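Local coordinates for protein PrgA (Enterococcus faecalis, PDB 6Z9K) that provides surface exclusion on the enterococcal cell, protecting against unwanted conjugation, and is represented by its metal-binding CAP domain, a likely protease module, at residues Pro20-Asp25 / Ala36-Thr41; Val172-Asp177 / Tyr183-Ser188. One frame throughout, in Å; residues are numbered along the deposited sequence.

Contact 1. Residues Pro20-Asp25 / Ala36-Thr41; sequences PKFSAD and ATLEKT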
loop_
_atom_site.group_PDB
_atom_site.type_symbol
_atom_site.label_atom_id
_atom_site.label_comp_id
_atom_site.label_asym_id
_atom_site.label_seq_id
_atom_site.Cartn_x
_atom_site.Cartn_y
_atom_site.Cartn_z
ATOM N N PRO A 20 -2.354 -18.594 -10.682
ATOM C CA PRO A 20 -1.327 -19.624 -10.752
ATOM C C PRO A 20 -0.001 -19.078 -11.260
ATOM O O PRO A 20 0.005 -18.140 -12.078
ATOM C CB PRO A 20 -1.906 -20.648 -11.749
ATOM C CG PRO A 20 -3.387 -20.370 -11.770
ATOM C CD PRO A 20 -3.484 -18.861 -11.574
ATOM N N LYS A 21 1.094 -19.606 -10.721
ATOM C CA LYS A 21 2.484 -19.270 -11.094
ATOM C C LYS A 21 2.891 -17.905 -10.587
ATOM O O LYS A 21 3.998 -17.483 -10.874
ATOM C CB LYS A 21 2.718 -19.337 -12.605
ATOM C CG LYS A 21 2.286 -20.649 -13.204
ATOM C CD LYS A 21 2.734 -20.732 -14.625
ATOM C CE LYS A 21 2.037 -21.835 -15.350
ATOM N NZ LYS A 21 2.428 -21.914 -16.776
ATOM N N PHE A 22 2.149 -17.316 -9.664
ATOM C CA PHE A 22 2.578 -16.043 -9.057
ATOM C C PHE A 22 3.808 -16.241 -8.178
ATOM O O PHE A 22 3.933 -17.269 -7.510
ATOM C CB PHE A 22 1.432 -15.410 -8.271
ATOM C CG PHE A 22 1.735 -13.986 -7.845
ATOM C CD1 PHE A 22 1.884 -12.978 -8.787
ATOM C CD2 PHE A 22 1.875 -13.641 -6.511
ATOM C CE1 PHE A 22 2.119 -11.663 -8.402
ATOM C CE2 PHE A 22 2.191 -12.339 -6.137
ATOM C CZ PHE A 22 2.260 -11.358 -7.081
ATOM N N SER A 23 4.722 -15.269 -8.218
ATOM C CA SER A 23 5.915 -15.204 -7.348
ATOM C C SER A 23 6.393 -13.764 -7.331
ATOM O O SER A 23 5.901 -12.981 -8.158
ATOM C CB SER A 23 7.011 -16.114 -7.826
ATOM O OG SER A 23 7.550 -15.624 -9.036
ATOM N N ALA A 24 7.255 -13.437 -6.382
ATOM C CA ALA A 24 7.752 -12.065 -6.210
ATOM C C ALA A 24 8.618 -11.673 -7.419
ATOM O O ALA A 24 8.821 -10.472 -7.606
ATOM C CB ALA A 24 8.508 -11.979 -4.910
ATOM N N ASP A 25 8.997 -12.632 -8.260
ATOM C CA ASP A 25 9.916 -12.351 -9.396
ATOM C C ASP A 25 9.366 -13.022 -10.648
ATOM O O ASP A 25 10.165 -13.452 -11.514
ATOM C CB ASP A 25 11.340 -12.790 -9.043
ATOM C CG ASP A 25 11.485 -14.227 -8.622
ATOM O OD1 ASP A 25 10.439 -14.881 -8.481
ATOM O OD2 ASP A 25 12.660 -14.706 -8.498
ATOM N N ALA A 36 1.989 -12.854 -19.793
ATOM C CA ALA A 36 0.782 -12.255 -20.388
ATOM C C ALA A 36 -0.436 -12.933 -19.761
ATOM O O ALA A 36 -1.430 -12.250 -19.413
ATOM C CB ALA A 36 0.806 -12.356 -21.891
ATOM N N THR A 37 -0.407 -14.266 -19.691
ATOM C CA THR A 37 -1.539 -15.084 -19.192
ATOM C C THR A 37 -1.772 -14.768 -17.721
ATOM O O THR A 37 -2.916 -14.543 -17.331
ATOM C CB THR A 37 -1.248 -16.581 -19.398
ATOM O OG1 THR A 37 -1.264 -16.856 -20.805
ATOM C CG2 THR A 37 -2.249 -17.460 -18.704
ATOM N N LEU A 38 -0.709 -14.708 -16.932
ATOM C CA LEU A 38 -0.786 -14.424 -15.480
ATOM C C LEU A 38 -1.436 -13.063 -15.262
ATOM O O LEU A 38 -2.325 -12.949 -14.359
ATOM C CB LEU A 38 0.591 -14.477 -14.828
ATOM C CG LEU A 38 0.656 -14.220 -13.319
ATOM C CD1 LEU A 38 1.855 -14.919 -12.709
ATOM C CD2 LEU A 38 0.755 -12.729 -13.004
ATOM N N GLU A 39 -0.946 -12.054 -15.982
ATOM C CA GLU A 39 -1.426 -10.679 -15.737
ATOM C C GLU A 39 -2.883 -10.576 -16.195
ATOM O O GLU A 39 -3.707 -9.975 -15.459
ATOM C CB GLU A 39 -0.488 -9.681 -16.388
ATOM C CG GLU A 39 0.892 -9.723 -15.801
ATOM C CD GLU A 39 1.810 -8.591 -16.195
ATOM O OE1 GLU A 39 1.488 -7.906 -17.213
ATOM O OE2 GLU A 39 2.846 -8.469 -15.557
ATOM N N LYS A 40 -3.233 -11.171 -17.324
ATOM C CA LYS A 40 -4.622 -11.072 -17.820
ATOM C C LYS A 40 -5.567 -11.768 -16.827
ATOM O O LYS A 40 -6.631 -11.176 -16.452
ATOM C CB LYS A 40 -4.733 -11.665 -19.211
ATOM C CG LYS A 40 -6.127 -11.617 -19.801
ATOM C CD LYS A 40 -6.178 -12.343 -21.116
ATOM C CE LYS A 40 -7.578 -12.417 -21.695
ATOM N NZ LYS A 40 -7.755 -11.261 -22.608
ATOM N N THR A 41 -5.162 -12.928 -16.332
ATOM C CA THR A 41 -5.953 -13.743 -15.374
ATOM C C THR A 41 -6.111 -12.907 -14.090
ATOM O O THR A 41 -7.214 -12.764 -13.528
ATOM C CB THR A 41 -5.242 -15.063 -15.037
ATOM O OG1 THR A 41 -5.206 -15.815 -16.249
ATOM C CG2 THR A 41 -5.934 -15.861 -13.956
#
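The backbone of Pro20-Asp25, which is neither helix nor strand, passes one side of the helical turn Ala36-Thr41, with the CA atoms of Pro20 and Leu38 7.0 Å apart at the nearest point of the register. At that separation one side chain, Leu38, spans the gap and carries the contact. Its CG lies opposite the backbone N (chi1 -179°), and with CB directed at the loop this brings the branched end onto the main chain there. CD1 does the touching: it rests 3.8 Å from Pro20 O and 3.8 Å from Lys21 C, with Phe22 N close by. The other methyl, CD2, comes up to the edge of the Phe22 ring near its plane, 4.4 Å from Phe22 CD1. The contact is a small van der Waals one, a leucine methyl against main chain and ring edge, burying 162 Å² over both sides. On the helix, Thr41 folds back on its own backbone: OG1 donates a hydrogen bond to Thr37 O (2.8 Å) from above the carbonyl plane, and Thr41 N donates to the same oxygen from the opposite face, so this carbonyl takes two bonds. The CB of Lys21 faces the helix, yet its amine turns off to a salt bridge with Glu34. In the fold, the loop runs into helix 26-29 and the turn belongs to helix 32-45; Leu38 also packs on Pro19, Leu30 and Tyr26, while Phe22 meets Phe176 of helix 160-176 edge-to-face.

Contact 2. Residues Val172-Asp177 / Tyr183-Ser188; sequences VNMLFD and YSHLHS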
loop_
_atom_site.group_PDB
_atom_site.type_symbol
_atom_site.label_atom_id
_atom_site.label_comp_id
_atom_site.label_asym_id
_atom_site.label_seq_id
_atom_site.Cartn_x
_atom_site.Cartn_y
_atom_site.Cartn_z
ATOM N N VAL A 172 -3.388 -4.087 -6.676
ATOM C CA VAL A 172 -3.646 -5.055 -7.783
ATOM C C VAL A 172 -2.780 -4.635 -8.959
ATOM O O VAL A 172 -2.161 -5.497 -9.596
ATOM C CB VAL A 172 -5.139 -5.124 -8.115
ATOM C CG1 VAL A 172 -5.445 -5.751 -9.434
ATOM C CG2 VAL A 172 -5.904 -5.805 -6.989
ATOM N N ASN A 173 -2.761 -3.350 -9.246
ATOM C CA ASN A 173 -2.025 -2.842 -10.425
ATOM C C ASN A 173 -0.524 -2.992 -10.219
ATOM O O ASN A 173 0.166 -3.296 -11.240
ATOM C CB ASN A 173 -2.428 -1.395 -10.720
ATOM C CG ASN A 173 -3.769 -1.298 -11.409
ATOM O OD1 ASN A 173 -4.333 -2.290 -11.894
ATOM N ND2 ASN A 173 -4.271 -0.062 -11.443
ATOM N N MET A 174 -0.036 -2.830 -9.008
ATOM C CA MET A 174 1.392 -2.954 -8.736
ATOM C C MET A 174 1.804 -4.429 -8.731
ATOM O O MET A 174 2.890 -4.720 -9.190
ATOM C CB MET A 174 1.761 -2.286 -7.427
ATOM C CG MET A 174 1.708 -0.774 -7.557
ATOM S SD MET A 174 2.088 0.029 -5.968
ATOM C CE MET A 174 2.237 1.721 -6.529
ATOM N N LEU A 175 0.950 -5.322 -8.230
ATOM C CA LEU A 175 1.311 -6.766 -8.197
ATOM C C LEU A 175 1.170 -7.401 -9.585
ATOM O O LEU A 175 1.926 -8.350 -9.838
ATOM C CB LEU A 175 0.406 -7.478 -7.201
ATOM C CG LEU A 175 0.581 -7.041 -5.767
ATOM C CD1 LEU A 175 -0.517 -7.637 -4.898
ATOM C CD2 LEU A 175 1.915 -7.456 -5.220
ATOM N N PHE A 176 0.229 -6.988 -10.427
ATOM C CA PHE A 176 -0.111 -7.754 -11.652
ATOM C C PHE A 176 -0.026 -6.954 -12.947
ATOM O O PHE A 176 -0.284 -7.553 -13.993
ATOM C CB PHE A 176 -1.502 -8.380 -11.530
ATOM C CG PHE A 176 -1.730 -9.121 -10.259
ATOM C CD1 PHE A 176 -0.899 -10.176 -9.877
ATOM C CD2 PHE A 176 -2.843 -8.845 -9.493
ATOM C CE1 PHE A 176 -1.135 -10.857 -8.695
ATOM C CE2 PHE A 176 -3.062 -9.525 -8.317
ATOM C CZ PHE A 176 -2.231 -10.546 -7.921
ATOM N N ASP A 177 0.263 -5.644 -12.904
ATOM C CA ASP A 177 0.249 -4.847 -14.148
ATOM C C ASP A 177 1.375 -3.836 -14.102
ATOM O O ASP A 177 1.167 -2.720 -14.583
ATOM C CB ASP A 177 -1.115 -4.213 -14.377
ATOM C CG ASP A 177 -1.264 -3.691 -15.778
ATOM O OD1 ASP A 177 -0.563 -4.226 -16.672
ATOM O OD2 ASP A 177 -2.071 -2.772 -15.944
ATOM N N TYR A 183 8.501 -3.514 -13.338
ATOM C CA TYR A 183 8.210 -4.314 -12.125
ATOM C C TYR A 183 8.905 -3.796 -10.875
ATOM O O TYR A 183 8.994 -4.561 -9.932
ATOM C CB TYR A 183 8.582 -5.768 -12.441
ATOM C CG TYR A 183 7.735 -6.334 -13.557
ATOM C CD1 TYR A 183 6.419 -6.688 -13.320
ATOM C CD2 TYR A 183 8.207 -6.453 -14.845
ATOM C CE1 TYR A 183 5.595 -7.163 -14.323
ATOM C CE2 TYR A 183 7.399 -6.957 -15.862
ATOM C CZ TYR A 183 6.084 -7.314 -15.599
ATOM O OH TYR A 183 5.269 -7.757 -16.606
ATOM N N SER A 184 9.249 -2.502 -10.795
ATOM C CA SER A 184 9.860 -1.962 -9.553
ATOM C C SER A 184 8.889 -2.080 -8.378
ATOM O O SER A 184 9.335 -2.314 -7.222
ATOM C CB SER A 184 10.313 -0.549 -9.761
ATOM O OG SER A 184 9.225 0.197 -10.215
ATOM N N HIS A 185 7.599 -1.856 -8.599
ATOM C CA HIS A 185 6.628 -1.874 -7.467
ATOM C C HIS A 185 6.307 -3.298 -7.017
ATOM O O HIS A 185 6.237 -3.568 -5.809
ATOM C CB HIS A 185 5.306 -1.238 -7.860
ATOM C CG HIS A 185 5.511 0.128 -8.386
ATOM N ND1 HIS A 185 5.533 0.393 -9.740
ATOM C CD2 HIS A 185 5.847 1.267 -7.758
ATOM C CE1 HIS A 185 5.830 1.681 -9.924
ATOM N NE2 HIS A 185 6.021 2.255 -8.719
ATOM N N LEU A 186 6.134 -4.187 -7.971
ATOM C CA LEU A 186 6.039 -5.635 -7.628
ATOM C C LEU A 186 7.206 -6.018 -6.705
ATOM O O LEU A 186 6.976 -6.633 -5.608
ATOM C CB LEU A 186 6.021 -6.482 -8.893
ATOM C CG LEU A 186 6.211 -7.975 -8.646
ATOM C CD1 LEU A 186 4.966 -8.566 -8.042
ATOM C CD2 LEU A 186 6.566 -8.688 -9.942
ATOM N N HIS A 187 8.449 -5.740 -7.128
ATOM C CA HIS A 187 9.646 -6.152 -6.376
ATOM C C HIS A 187 9.688 -5.466 -5.018
ATOM O O HIS A 187 10.039 -6.096 -4.007
ATOM C CB HIS A 187 10.906 -5.853 -7.201
ATOM C CG HIS A 187 10.911 -6.599 -8.488
ATOM N ND1 HIS A 187 11.726 -6.230 -9.539
ATOM C CD2 HIS A 187 10.149 -7.631 -8.916
ATOM C CE1 HIS A 187 11.492 -7.024 -10.556
ATOM N NE2 HIS A 187 10.538 -7.916 -10.205
ATOM N N SER A 188 9.300 -4.193 -4.975
ATOM C CA SER A 188 9.352 -3.463 -3.717
ATOM C C SER A 188 8.324 -3.960 -2.699
ATOM O O SER A 188 8.659 -4.154 -1.532
ATOM C CB SER A 188 9.194 -1.995 -4.003
ATOM O OG SER A 188 9.273 -1.299 -2.785
#
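The imidazole of His185 has Ser184 OG on one face, 3.7 Å above the ring plane and offset toward the rim, while Met174 approaches obliquely. Met174 SD is 4.8 Å from the ring centroid and 45° off its normal, and the terminal CE lies 3.8 Å from His185 CD2. Closer in, Met174 CG meets His185 CB at 3.6 Å. Beyond CG the Met174 chain is extended (chi2 178°), which takes sulfur and methyl obliquely across the histidine, from CB out to CD2. Leu186 packs against Leu175: its CD1 sits 3.5 Å from Leu175 O and 4.3 Å from Leu175 CD2. These contacts fit between two helices whose short axes approach to 7.8 Å and cross at -95°, nearly perpendicular, with the CA atoms of Leu175 and Leu186 only 4.9 Å apart. Asp178, from the intervening loop, accepts from both His185 ND1 and Leu186 N, so its carboxylate ties down the ring and the start of the second helix. His185 is a ligand residue of the bound magnesium ion, together with Leu146 of strand 144-148; Asp178 thus acts as a second-shell residue for this histidine in the metal site of the CAP domain, with Met174 packed against its side chain.

From the N terminus, contact 1 comes first: residues 20-25 lead through helix 26-29 into helix 32-45, and the return of 36-41 closes a loop with ten residues between the segments. Contact 2 opens much later, where helix 160-176 ends and a seven-residue connection turns the chain into helix 184-189. The two closures are in series, neither nested nor crossed, yet their centres lie 11 Å apart and they touch. Glu39 OE2 is 2.7 Å from Tyr183 OH, a probable hydrogen bond, and Glu39 CG packs 3.1 Å from Phe176 O. Together they join the N-terminal segment with helices 26-29 and 32-45 to the helix pair that holds the magnesium-binding histidine.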